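PDB 4R0M: McyG protein from Microcystis aeruginosa PCC 7806, which probably activates phenylalanine-like acids as acyl-adenylates, for loading onto its own peptidyl carrier domain during microcystin assembly. Local coordinates for residues K72-I77 and E117-I122; S111-L116 and E139-Y144; L482-S487 and R501-H506; H506-Q509 and I513-A516. All coordinates share one frame; numbering follows the deposited sequence.

Contact 1. Residues K72-I77 and E117-I122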
loop_
_atom_site.group_PDB
_atom_site.type_symbol
_atom_site.label_atom_id
_atom_site.label_comp_id
_atom_site.label_asym_id
_atom_site.label_seq_id
_atom_site.Cartn_x
_atom_site.Cartn_y
_atom_site.Cartn_z
ATOM N N LYS A 72 -17.185 -13.788 8.871
ATOM C CA LYS A 72 -16.372 -13.010 7.947
ATOM C C LYS A 72 -17.066 -12.859 6.600
ATOM O O LYS A 72 -17.787 -13.758 6.160
ATOM C CB LYS A 72 -14.992 -13.652 7.788
ATOM C CG LYS A 72 -14.073 -13.403 8.976
ATOM C CD LYS A 72 -12.956 -14.424 9.070
ATOM C CE LYS A 72 -13.314 -15.567 10.008
ATOM N NZ LYS A 72 -13.117 -15.190 11.434
ATOM N N VAL A 73 -16.874 -11.700 5.971
ATOM C CA VAL A 73 -17.367 -11.452 4.611
ATOM C C VAL A 73 -16.259 -10.854 3.741
ATOM O O VAL A 73 -15.519 -9.968 4.181
ATOM C CB VAL A 73 -18.628 -10.546 4.576
ATOM C CG1 VAL A 73 -19.794 -11.199 5.303
ATOM C CG2 VAL A 73 -18.342 -9.169 5.158
ATOM N N ILE A 74 -16.146 -11.351 2.512
ATOM C CA ILE A 74 -15.135 -10.872 1.571
ATOM C C ILE A 74 -15.638 -9.636 0.829
ATOM O O ILE A 74 -16.788 -9.591 0.396
ATOM C CB ILE A 74 -14.709 -11.978 0.570
ATOM C CG1 ILE A 74 -13.977 -13.105 1.309
ATOM C CG2 ILE A 74 -13.837 -11.405 -0.546
ATOM C CD1 ILE A 74 -13.566 -14.275 0.434
ATOM N N LEU A 75 -14.773 -8.636 0.693
ATOM C CA LEU A 75 -15.107 -7.418 -0.045
ATOM C C LEU A 75 -14.443 -7.386 -1.418
ATOM O O LEU A 75 -13.219 -7.504 -1.538
ATOM C CB LEU A 75 -14.731 -6.169 0.760
ATOM C CG LEU A 75 -15.707 -5.606 1.802
ATOM C CD1 LEU A 75 -15.925 -6.542 2.986
ATOM C CD2 LEU A 75 -15.229 -4.240 2.275
ATOM N N GLN A 76 -15.276 -7.242 -2.445
ATOM C CA GLN A 76 -14.829 -7.105 -3.827
ATOM C C GLN A 76 -15.586 -5.944 -4.469
ATOM O O GLN A 76 -16.379 -6.127 -5.395
ATOM C CB GLN A 76 -15.055 -8.411 -4.595
ATOM C CG GLN A 76 -14.090 -9.526 -4.220
ATOM C CD GLN A 76 -12.721 -9.344 -4.849
ATOM O OE1 GLN A 76 -11.834 -8.712 -4.271
ATOM N NE2 GLN A 76 -12.550 -9.883 -6.047
ATOM N N ILE A 77 -15.331 -4.744 -3.953
ATOM C CA ILE A 77 -16.084 -3.551 -4.319
ATOM C C ILE A 77 -15.155 -2.478 -4.881
ATOM O O ILE A 77 -14.301 -1.949 -4.165
ATOM C CB ILE A 77 -16.845 -2.978 -3.097
ATOM C CG1 ILE A 77 -17.687 -4.069 -2.414
ATOM C CG2 ILE A 77 -17.712 -1.797 -3.512
ATOM C CD1 ILE A 77 -18.042 -3.776 -0.970
ATOM N N GLU A 117 -9.953 -16.624 -4.584
ATOM C CA GLU A 117 -10.301 -18.041 -4.445
ATOM C C GLU A 117 -9.607 -18.702 -3.255
ATOM O O GLU A 117 -10.227 -19.488 -2.537
ATOM C CB GLU A 117 -10.001 -18.810 -5.738
ATOM C CG GLU A 117 -10.914 -18.435 -6.898
ATOM C CD GLU A 117 -10.632 -19.208 -8.175
ATOM O OE1 GLU A 117 -9.804 -20.141 -8.161
ATOM O OE2 GLU A 117 -11.251 -18.880 -9.206
ATOM N N ASN A 118 -8.330 -18.380 -3.051
ATOM C CA ASN A 118 -7.560 -18.941 -1.939
ATOM C C ASN A 118 -8.087 -18.493 -0.581
ATOM O O ASN A 118 -8.304 -19.318 0.307
ATOM C CB ASN A 118 -6.067 -18.606 -2.067
ATOM C CG ASN A 118 -5.356 -19.460 -3.107
ATOM O OD1 ASN A 118 -5.818 -20.544 -3.469
ATOM N ND2 ASN A 118 -4.217 -18.973 -3.587
ATOM N N VAL A 119 -8.296 -17.186 -0.436
ATOM C CA VAL A 119 -8.838 -16.605 0.790
ATOM C C VAL A 119 -10.230 -17.178 1.069
ATOM O O VAL A 119 -10.540 -17.541 2.205
ATOM C CB VAL A 119 -8.868 -15.058 0.719
ATOM C CG1 VAL A 119 -9.647 -14.463 1.883
ATOM C CG2 VAL A 119 -7.452 -14.501 0.689
ATOM N N TRP A 120 -11.046 -17.275 0.019
ATOM C CA TRP A 120 -12.389 -17.855 0.105
ATOM C C TRP A 120 -12.371 -19.251 0.671
ATOM O O TRP A 120 -13.227 -19.605 1.484
ATOM C CB TRP A 120 -13.051 -17.837 -1.268
ATOM C CG TRP A 120 -14.466 -18.360 -1.316
ATOM C CD1 TRP A 120 -15.635 -17.694 -0.954
ATOM C CD2 TRP A 120 -14.912 -19.674 -1.796
ATOM N NE1 TRP A 120 -16.737 -18.488 -1.158
ATOM C CE2 TRP A 120 -16.376 -19.688 -1.661
ATOM C CE3 TRP A 120 -14.272 -20.803 -2.298
ATOM C CZ2 TRP A 120 -17.137 -20.791 -2.021
ATOM C CZ3 TRP A 120 -15.051 -21.909 -2.656
ATOM C CH2 TRP A 120 -16.447 -21.900 -2.519
ATOM N N LYS A 121 -11.389 -20.047 0.251
ATOM C CA LYS A 121 -11.225 -21.413 0.751
ATOM C C LYS A 121 -10.705 -21.437 2.192
ATOM O O LYS A 121 -11.161 -22.242 3.006
ATOM C CB LYS A 121 -10.309 -22.224 -0.176
ATOM C CG LYS A 121 -10.958 -22.578 -1.507
ATOM C CD LYS A 121 -9.953 -23.091 -2.530
ATOM C CE LYS A 121 -10.626 -23.321 -3.877
ATOM N NZ LYS A 121 -9.743 -24.027 -4.850
ATOM N N ILE A 122 -9.764 -20.546 2.499
ATOM C CA ILE A 122 -9.211 -20.425 3.850
ATOM C C ILE A 122 -10.289 -20.070 4.888
ATOM O O ILE A 122 -10.245 -20.552 6.022
ATOM C CB ILE A 122 -8.040 -19.409 3.889
ATOM C CG1 ILE A 122 -6.823 -19.974 3.149
ATOM C CG2 ILE A 122 -7.649 -19.058 5.321
ATOM C CD1 ILE A 122 -5.814 -18.931 2.715
#
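Ile74 and Trp120 meet where the helix 111-122 crosses one face of the parallel sheet 96-99, 72-76, 128-130, 152-154. This is a beta-alpha-beta crossover: the chain leaves strand 96-99, runs through the helix and returns in strand 128-130, with 72-76 lying between the two. Ile74 sits on that middle strand and points its side chain at the helix. Its CG1 lies beside the backbone N (chi1 -66°) and the chain is then fully extended, which carries CD1 out to the helix backbone, 3.8 Å from Trp120 CA. The methyl therefore lands at the root of the tryptophan, near the ring plane and at its edge, not over a face. Trp120 starts off to the side of the strand; beyond this contact its indole makes an edge-to-face pair with Trp150. Val119, one residue earlier, turns toward the strand and also rests on Val98 of strand 96-99, bridging two neighbouring strands. The opposite face of the sheet, with Val73 and Leu75, is covered by helix 80-93. The side-chain touches are all between carbons, and the second of them is Ile74 CD1 against Val119 CG1 at 4.2 Å.

Contact 2. Residues S111-L116 and E139-Y144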
loop_
_atom_site.group_PDB
_atom_site.type_symbol
_atom_site.label_atom_id
_atom_site.label_comp_id
_atom_site.label_asym_id
_atom_site.label_seq_id
_atom_site.Cartn_x
_atom_site.Cartn_y
_atom_site.Cartn_z
ATOM N N SER A 111 -3.297 -12.913 -10.503
ATOM C CA SER A 111 -3.016 -13.161 -9.088
ATOM C C SER A 111 -4.158 -12.754 -8.154
ATOM O O SER A 111 -4.347 -13.368 -7.102
ATOM C CB SER A 111 -1.717 -12.471 -8.667
ATOM O OG SER A 111 -1.843 -11.066 -8.760
ATOM N N ALA A 112 -4.914 -11.728 -8.546
ATOM C CA ALA A 112 -6.040 -11.244 -7.749
ATOM C C ALA A 112 -7.200 -12.240 -7.717
ATOM O O ALA A 112 -7.832 -12.424 -6.675
ATOM C CB ALA A 112 -6.507 -9.884 -8.248
ATOM N N VAL A 113 -7.468 -12.878 -8.857
ATOM C CA VAL A 113 -8.457 -13.959 -8.942
ATOM C C VAL A 113 -8.049 -15.141 -8.056
ATOM O O VAL A 113 -8.888 -15.708 -7.352
ATOM C CB VAL A 113 -8.677 -14.414 -10.408
ATOM C CG1 VAL A 113 -9.314 -15.798 -10.478
ATOM C CG2 VAL A 113 -9.531 -13.402 -11.156
ATOM N N LYS A 114 -6.762 -15.492 -8.091
ATOM C CA LYS A 114 -6.218 -16.591 -7.285
ATOM C C LYS A 114 -6.306 -16.296 -5.790
ATOM O O LYS A 114 -6.646 -17.175 -4.999
ATOM C CB LYS A 114 -4.764 -16.889 -7.672
ATOM C CG LYS A 114 -4.608 -17.612 -9.001
ATOM C CD LYS A 114 -3.175 -17.544 -9.514
ATOM C CE LYS A 114 -3.079 -18.063 -10.943
ATOM N NZ LYS A 114 -1.720 -17.873 -11.524
ATOM N N LYS A 115 -6.001 -15.055 -5.419
ATOM C CA LYS A 115 -6.073 -14.616 -4.029
ATOM C C LYS A 115 -7.509 -14.711 -3.508
ATOM O O LYS A 115 -7.746 -15.255 -2.431
ATOM C CB LYS A 115 -5.538 -13.191 -3.893
ATOM C CG LYS A 115 -5.070 -12.830 -2.494
ATOM C CD LYS A 115 -4.645 -11.373 -2.429
ATOM C CE LYS A 115 -3.959 -11.056 -1.114
ATOM N NZ LYS A 115 -3.612 -9.611 -1.014
ATOM N N LEU A 116 -8.456 -14.198 -4.293
ATOM C CA LEU A 116 -9.876 -14.271 -3.957
ATOM C C LEU A 116 -10.324 -15.708 -3.689
ATOM O O LEU A 116 -10.983 -15.973 -2.682
ATOM C CB LEU A 116 -10.730 -13.637 -5.065
ATOM C CG LEU A 116 -12.248 -13.853 -5.046
ATOM C CD1 LEU A 116 -12.910 -13.221 -3.825
ATOM C CD2 LEU A 116 -12.869 -13.325 -6.331
ATOM N N GLU A 139 -19.853 -13.766 -10.062
ATOM C CA GLU A 139 -20.717 -14.951 -10.035
ATOM C C GLU A 139 -20.331 -15.940 -11.136
ATOM O O GLU A 139 -20.288 -17.149 -10.904
ATOM C CB GLU A 139 -22.195 -14.562 -10.159
ATOM C CG GLU A 139 -22.774 -13.899 -8.916
ATOM C CD GLU A 139 -24.266 -13.634 -9.016
ATOM O OE1 GLU A 139 -24.726 -13.136 -10.068
ATOM O OE2 GLU A 139 -24.983 -13.916 -8.032
ATOM N N LYS A 140 -20.040 -15.406 -12.323
ATOM C CA LYS A 140 -19.621 -16.199 -13.484
ATOM C C LYS A 140 -18.386 -17.046 -13.177
ATOM O O LYS A 140 -18.344 -18.232 -13.506
ATOM C CB LYS A 140 -19.360 -15.282 -14.686
ATOM C CG LYS A 140 -19.071 -16.014 -15.990
ATOM C CD LYS A 140 -18.963 -15.047 -17.160
ATOM C CE LYS A 140 -18.575 -15.773 -18.439
ATOM N NZ LYS A 140 -18.667 -14.890 -19.635
ATOM N N LEU A 141 -17.394 -16.428 -12.540
ATOM C CA LEU A 141 -16.190 -17.119 -12.083
ATOM C C LEU A 141 -16.529 -18.308 -11.182
ATOM O O LEU A 141 -15.916 -19.371 -11.291
ATOM C CB LEU A 141 -15.263 -16.135 -11.354
ATOM C CG LEU A 141 -13.998 -16.634 -10.644
ATOM C CD1 LEU A 141 -12.963 -17.172 -11.626
ATOM C CD2 LEU A 141 -13.400 -15.525 -9.789
ATOM N N GLY A 142 -17.510 -18.119 -10.300
ATOM C CA GLY A 142 -17.953 -19.169 -9.386
ATOM C C GLY A 142 -18.555 -20.368 -10.092
ATOM O O GLY A 142 -18.246 -21.512 -9.753
ATOM N N THR A 143 -19.413 -20.103 -11.074
ATOM C CA THR A 143 -20.063 -21.161 -11.849
ATOM C C THR A 143 -19.087 -21.857 -12.806
ATOM O O THR A 143 -19.100 -23.084 -12.923
ATOM C CB THR A 143 -21.291 -20.635 -12.625
ATOM O OG1 THR A 143 -20.966 -19.390 -13.250
ATOM C CG2 THR A 143 -22.472 -20.423 -11.684
ATOM N N TYR A 144 -18.240 -21.068 -13.466
ATOM C CA TYR A 144 -17.226 -21.586 -14.392
ATOM C C TYR A 144 -16.182 -22.472 -13.717
ATOM O O TYR A 144 -15.769 -23.484 -14.282
ATOM C CB TYR A 144 -16.535 -20.435 -15.131
ATOM C CG TYR A 144 -17.146 -20.100 -16.475
ATOM C CD1 TYR A 144 -18.488 -19.727 -16.586
ATOM C CD2 TYR A 144 -16.373 -20.143 -17.639
ATOM C CE1 TYR A 144 -19.046 -19.418 -17.818
ATOM C CE2 TYR A 144 -16.923 -19.835 -18.876
ATOM C CZ TYR A 144 -18.257 -19.474 -18.959
ATOM O OH TYR A 144 -18.804 -19.167 -20.184
#
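Leu141 is the residue of 139-144 that reaches Val113 and Leu116 on the neighbouring helix. Its side chain turns toward helix 111-122, with CG anti to the backbone N (chi1 173°), so that the isobutyl fork projects across the gap. Both prongs reach Val113, which the leucine meets tip to tip: Leu141 CD1 lies 4.1 Å from Val113 CG1, and Leu141 CD2 lies 4.2 Å from the same methyl. CD2 also runs alongside Leu116, the two side chains sliding past each other in opposite directions, with Leu141 CD2 and Leu116 CD2 again 4.1 Å apart. One leucine thus touches two residues three positions apart, on the same flank of the other helix. At Thr143 the hydroxyl turns back to the helix's own backbone: Thr143 OG1 donates to Lys140 O at 2.9 Å, tilted 33° from the carbonyl plane, while Tyr144 N gives that same oxygen its ordinary helical bond.

Tyr106 also packs on Leu141, and Leu116 continues inward onto Ile74 of the sheet. On helix 111-122, Lys115 NZ bonds to Phe181 O, beside the Ser/Thr/Gly-rich sequence that probably forms the phosphate-binding loop of this family. The pairing is that of two neighbouring helices in an alpha/beta layer, each a connection in the parallel sheet: helix 111-122 leads into strand 128-130, and helix 135-144 leads on from there to strand 152-154.

Contact 3. Residues L482-S487 and R501-H506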
loop_
_atom_site.group_PDB
_atom_site.type_symbol
_atom_site.label_atom_id
_atom_site.label_comp_id
_atom_site.label_asym_id
_atom_site.label_seq_id
_atom_site.Cartn_x
_atom_site.Cartn_y
_atom_site.Cartn_z
ATOM N N LEU A 482 22.678 -9.920 -12.420
ATOM C CA LEU A 482 21.721 -8.844 -12.208
ATOM C C LEU A 482 20.698 -8.864 -13.333
ATOM O O LEU A 482 21.060 -8.807 -14.512
ATOM C CB LEU A 482 22.426 -7.484 -12.153
ATOM C CG LEU A 482 21.554 -6.221 -12.197
ATOM C CD1 LEU A 482 20.753 -6.047 -10.911
ATOM C CD2 LEU A 482 22.404 -4.989 -12.471
ATOM N N ILE A 483 19.423 -8.952 -12.965
ATOM C CA ILE A 483 18.341 -8.969 -13.945
ATOM C C ILE A 483 17.486 -7.717 -13.797
ATOM O O ILE A 483 17.106 -7.336 -12.689
ATOM C CB ILE A 483 17.476 -10.253 -13.846
ATOM C CG1 ILE A 483 18.309 -11.500 -14.164
ATOM C CG2 ILE A 483 16.303 -10.202 -14.816
ATOM C CD1 ILE A 483 19.085 -12.051 -12.987
ATOM N N ILE A 484 17.205 -7.083 -14.930
ATOM C CA ILE A 484 16.398 -5.877 -14.973
ATOM C C ILE A 484 15.176 -6.093 -15.863
ATOM O O ILE A 484 15.301 -6.457 -17.034
ATOM C CB ILE A 484 17.233 -4.661 -15.440
ATOM C CG1 ILE A 484 18.129 -4.176 -14.295
ATOM C CG2 ILE A 484 16.334 -3.533 -15.938
ATOM C CD1 ILE A 484 19.277 -3.288 -14.724
ATOM N N THR A 485 13.997 -5.889 -15.285
ATOM C CA THR A 485 12.749 -5.939 -16.030
ATOM C C THR A 485 12.129 -4.553 -16.047
ATOM O O THR A 485 12.243 -3.803 -15.076
ATOM C CB THR A 485 11.752 -6.939 -15.419
ATOM O OG1 THR A 485 11.547 -6.629 -14.035
ATOM C CG2 THR A 485 12.275 -8.370 -15.547
ATOM N N PHE A 486 11.483 -4.215 -17.158
ATOM C CA PHE A 486 10.891 -2.898 -17.340
ATOM C C PHE A 486 9.737 -2.970 -18.337
ATOM O O PHE A 486 9.529 -3.995 -18.983
ATOM C CB PHE A 486 11.956 -1.901 -17.823
ATOM C CG PHE A 486 12.268 -2.005 -19.290
ATOM C CD1 PHE A 486 13.083 -3.022 -19.775
ATOM C CD2 PHE A 486 11.744 -1.083 -20.191
ATOM C CE1 PHE A 486 13.367 -3.121 -21.127
ATOM C CE2 PHE A 486 12.022 -1.178 -21.546
ATOM C CZ PHE A 486 12.836 -2.197 -22.015
ATOM N N SER A 487 8.991 -1.875 -18.447
ATOM C CA SER A 487 7.970 -1.737 -19.474
ATOM C C SER A 487 8.302 -0.530 -20.345
ATOM O O SER A 487 8.665 0.526 -19.819
ATOM C CB SER A 487 6.586 -1.582 -18.845
ATOM O OG SER A 487 5.573 -1.593 -19.834
ATOM N N ARG A 501 19.503 -1.836 -24.968
ATOM C CA ARG A 501 20.911 -1.470 -25.078
ATOM C C ARG A 501 21.209 -0.223 -24.245
ATOM O O ARG A 501 22.226 -0.153 -23.553
ATOM C CB ARG A 501 21.276 -1.229 -26.546
ATOM C CG ARG A 501 22.755 -1.395 -26.860
ATOM C CD ARG A 501 23.093 -0.965 -28.283
ATOM N NE ARG A 501 22.534 -1.847 -29.312
ATOM C CZ ARG A 501 23.051 -3.023 -29.670
ATOM N NH1 ARG A 501 24.142 -3.493 -29.078
ATOM N NH2 ARG A 501 22.467 -3.739 -30.621
ATOM N N LYS A 502 20.298 0.746 -24.308
ATOM C CA LYS A 502 20.426 2.005 -23.581
ATOM C C LYS A 502 20.393 1.811 -22.064
ATOM O O LYS A 502 21.033 2.564 -21.328
ATOM C CB LYS A 502 19.322 2.967 -24.018
ATOM C CG LYS A 502 19.735 4.430 -24.039
ATOM C CD LYS A 502 18.847 5.242 -24.974
ATOM C CE LYS A 502 19.148 4.946 -26.437
ATOM N NZ LYS A 502 18.136 5.538 -27.355
ATOM N N ILE A 503 19.656 0.800 -21.607
ATOM C CA ILE A 503 19.572 0.469 -20.182
ATOM C C ILE A 503 20.882 -0.139 -19.674
ATOM O O ILE A 503 21.417 0.300 -18.654
ATOM C CB ILE A 503 18.364 -0.454 -19.868
ATOM C CG1 ILE A 503 17.051 0.317 -20.031
ATOM C CG2 ILE A 503 18.451 -1.012 -18.451
ATOM C CD1 ILE A 503 15.821 -0.553 -20.181
ATOM N N ARG A 504 21.398 -1.131 -20.398
ATOM C CA ARG A 504 22.633 -1.821 -20.015
ATOM C C ARG A 504 23.819 -0.867 -19.850
ATOM O O ARG A 504 24.529 -0.932 -18.844
ATOM C CB ARG A 504 22.981 -2.920 -21.022
ATOM C CG ARG A 504 23.896 -4.000 -20.459
ATOM C CD ARG A 504 24.358 -4.988 -21.523
ATOM N NE ARG A 504 23.273 -5.471 -22.382
ATOM C CZ ARG A 504 22.441 -6.464 -22.074
ATOM N NH1 ARG A 504 22.543 -7.098 -20.914
ATOM N NH2 ARG A 504 21.497 -6.820 -22.935
ATOM N N SER A 505 24.022 0.014 -20.830
ATOM C CA SER A 505 25.141 0.958 -20.797
ATOM C C SER A 505 25.005 1.984 -19.670
ATOM O O SER A 505 25.961 2.224 -18.930
ATOM C CB SER A 505 25.319 1.654 -22.148
ATOM O OG SER A 505 24.146 2.349 -22.524
ATOM N N HIS A 506 23.813 2.563 -19.530
ATOM C CA HIS A 506 23.541 3.549 -18.480
ATOM C C HIS A 506 23.763 3.001 -17.094
ATOM O O HIS A 506 24.268 3.709 -16.221
ATOM C CB HIS A 506 22.130 4.108 -18.617
ATOM C CG HIS A 506 21.919 5.417 -17.896
ATOM N ND1 HIS A 506 21.252 5.505 -16.729
ATOM C CD2 HIS A 506 22.316 6.714 -18.220
ATOM C CE1 HIS A 506 21.220 6.789 -16.326
ATOM N NE2 HIS A 506 21.874 7.528 -17.239
#
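A beta-alpha-beta unit, strand 479-486, helix 498-511 and strand 517-520, is closed here by Ile503 of the helix laid on Ile484 and Phe486 of the first strand. Both strand residues point toward the helix, as alternate positions on one face of a strand do, and Ile503 answers them with two different branches. Its CD1 methyl sits over the phenyl ring of Phe486, 3.6 Å from the ring centroid and only 11° off the ring normal. That is a CH-pi contact almost squarely over the centre of the face. The first torsion of Phe486 swings its ring toward the helix, with CG between the backbone N and the carbonyl carbon (chi1 79°), while the extended chain of Ile503 (chi2 162°) delivers the methyl. The other branch, Ile503 CG2, meets Ile484 CG2 at 4.1 Å, the two isoleucines crossing at a slant. The touching is entirely between carbons, in a buried spot, so shape and dispersion hold it.

Neighbours fill in around the pair. Val518 of strand 517-520 touches both Phe486 and Ile503, Pro520 also lies on Phe486, and Ile456 of helix 449-457 packs against Ile484. On the reverse side of strand 479-486, Ile483 and Thr485 face residues of strand 468-474. Ile484 also exchanges backbone hydrogen bonds with Tyr517 and Ile519, the parallel partner strand. A small sheet with helices laid on one face in this way is consistent with the compact C-terminal subdomain of ANL-family adenylating enzymes.

Contact 4. Residues H506-Q509 and I513-A516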
loop_
_atom_site.group_PDB
_atom_site.type_symbol
_atom_site.label_atom_id
_atom_site.label_comp_id
_atom_site.label_asym_id
_atom_site.label_seq_id
_atom_site.Cartn_x
_atom_site.Cartn_y
_atom_site.Cartn_z
ATOM N N HIS A 506 23.813 2.563 -19.530
ATOM C CA HIS A 506 23.541 3.549 -18.480
ATOM C C HIS A 506 23.763 3.001 -17.094
ATOM O O HIS A 506 24.268 3.709 -16.221
ATOM C CB HIS A 506 22.130 4.108 -18.617
ATOM C CG HIS A 506 21.919 5.417 -17.896
ATOM N ND1 HIS A 506 21.252 5.505 -16.729
ATOM C CD2 HIS A 506 22.316 6.714 -18.220
ATOM C CE1 HIS A 506 21.220 6.789 -16.326
ATOM N NE2 HIS A 506 21.874 7.528 -17.239
ATOM N N VAL A 507 23.405 1.733 -16.888
ATOM C CA VAL A 507 23.635 1.053 -15.606
ATOM C C VAL A 507 25.126 0.804 -15.340
ATOM O O VAL A 507 25.590 0.972 -14.208
ATOM C CB VAL A 507 22.815 -0.260 -15.491
ATOM C CG1 VAL A 507 23.247 -1.086 -14.285
ATOM C CG2 VAL A 507 21.328 0.050 -15.396
ATOM N N THR A 508 25.871 0.418 -16.379
ATOM C CA THR A 508 27.316 0.175 -16.245
ATOM C C THR A 508 28.078 1.460 -15.951
ATOM O O THR A 508 28.957 1.480 -15.087
ATOM C CB THR A 508 27.940 -0.493 -17.494
ATOM O OG1 THR A 508 27.681 0.303 -18.659
ATOM C CG2 THR A 508 27.382 -1.865 -17.707
ATOM N N GLN A 509 27.729 2.525 -16.672
ATOM C CA GLN A 509 28.370 3.831 -16.519
ATOM C C GLN A 509 28.268 4.381 -15.098
ATOM O O GLN A 509 29.202 5.020 -14.613
ATOM C CB GLN A 509 27.782 4.849 -17.505
ATOM C CG GLN A 509 28.067 4.575 -18.979
ATOM C CD GLN A 509 29.535 4.706 -19.356
ATOM O OE1 GLN A 509 30.312 5.386 -18.683
ATOM N NE2 GLN A 509 29.919 4.054 -20.447
ATOM N N ILE A 513 28.741 -2.194 -12.731
ATOM C CA ILE A 513 28.266 -3.543 -13.029
ATOM C C ILE A 513 27.162 -3.476 -14.079
ATOM O O ILE A 513 26.530 -2.433 -14.266
ATOM C CB ILE A 513 27.762 -4.288 -11.771
ATOM C CG1 ILE A 513 26.697 -3.465 -11.031
ATOM C CG2 ILE A 513 28.930 -4.647 -10.859
ATOM C CD1 ILE A 513 25.807 -4.278 -10.115
ATOM N N ALA A 514 26.932 -4.593 -14.761
ATOM C CA ALA A 514 25.977 -4.632 -15.858
ATOM C C ALA A 514 24.853 -5.636 -15.627
ATOM O O ALA A 514 25.060 -6.659 -14.975
ATOM C CB ALA A 514 26.696 -4.939 -17.156
ATOM N N PRO A 515 23.651 -5.340 -16.153
ATOM C CA PRO A 515 22.596 -6.352 -16.146
ATOM C C PRO A 515 22.899 -7.470 -17.140
ATOM O O PRO A 515 23.246 -7.196 -18.293
ATOM C CB PRO A 515 21.351 -5.574 -16.585
ATOM C CG PRO A 515 21.868 -4.379 -17.307
ATOM C CD PRO A 515 23.169 -4.037 -16.648
ATOM N N ALA A 516 22.785 -8.716 -16.686
ATOM C CA ALA A 516 22.952 -9.871 -17.564
ATOM C C ALA A 516 21.805 -9.944 -18.571
ATOM O O ALA A 516 22.030 -10.190 -19.760
ATOM C CB ALA A 516 23.044 -11.153 -16.754
#
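Val507 holds CG1 anti to its backbone N (chi1 169°), which presents that methyl to the returning chain 513-516, whereas Thr508 tucks OG1 between its N and carbonyl carbon (chi1 56°), turned to its own helix. The valine methyl CG1 comes within 3.8 Å of Pro515 CD, the ring carbon bonded to the proline nitrogen, and within 3.5 Å of Ile513 O. The two side chains meet at an angle, so the overlap is small, CG1 and CB of the valine against the one ring carbon CD. Ile513 itself turns its side chain away from the helix; what it gives the contact is its carbonyl. That oxygen takes a CA-H...O contact from Thr508 CA at 3.4 Å, with 144° at the hydrogen, a weak polar touch to a backbone carbon. The hydroxyl of Thr508 is engaged within its own helix, hydrogen-bonding to Ser505 O. The modelled approach of its methyl to Ala514 is too close to be trusted.

Here the chain turns back just past the end of helix 498-511 and doubles along its last turn before entering strand 517-520. Val507 also packs on Leu452 and Ile456 of helix 449-457, and both Val507 and Pro515 rest on Ile484, so the turn is laid against strand 479-486 as well.

The contacts form two pairs at distant parts of the chain, with the centres of contacts 1 and 3 about 38 Å apart. Contacts 1 and 2 share helix 111-122 and lie about 10 Å apart between centres: contact 1 lays the helix on its sheet, contact 2 joins it to a neighbouring helix, and Leu116 of the second touches Ile74 of the first. Contacts 3 and 4 share helix 498-511 and His506, and Leu482 with Ala516 links them through the backbone. Contacts 1, 2 and 3 are buried, their side-chain touches all between carbons, although only contact 3 involves a ring face. Contact 4, nearer the surface, is partly exposed and mixes methyl packing with a backbone carbonyl.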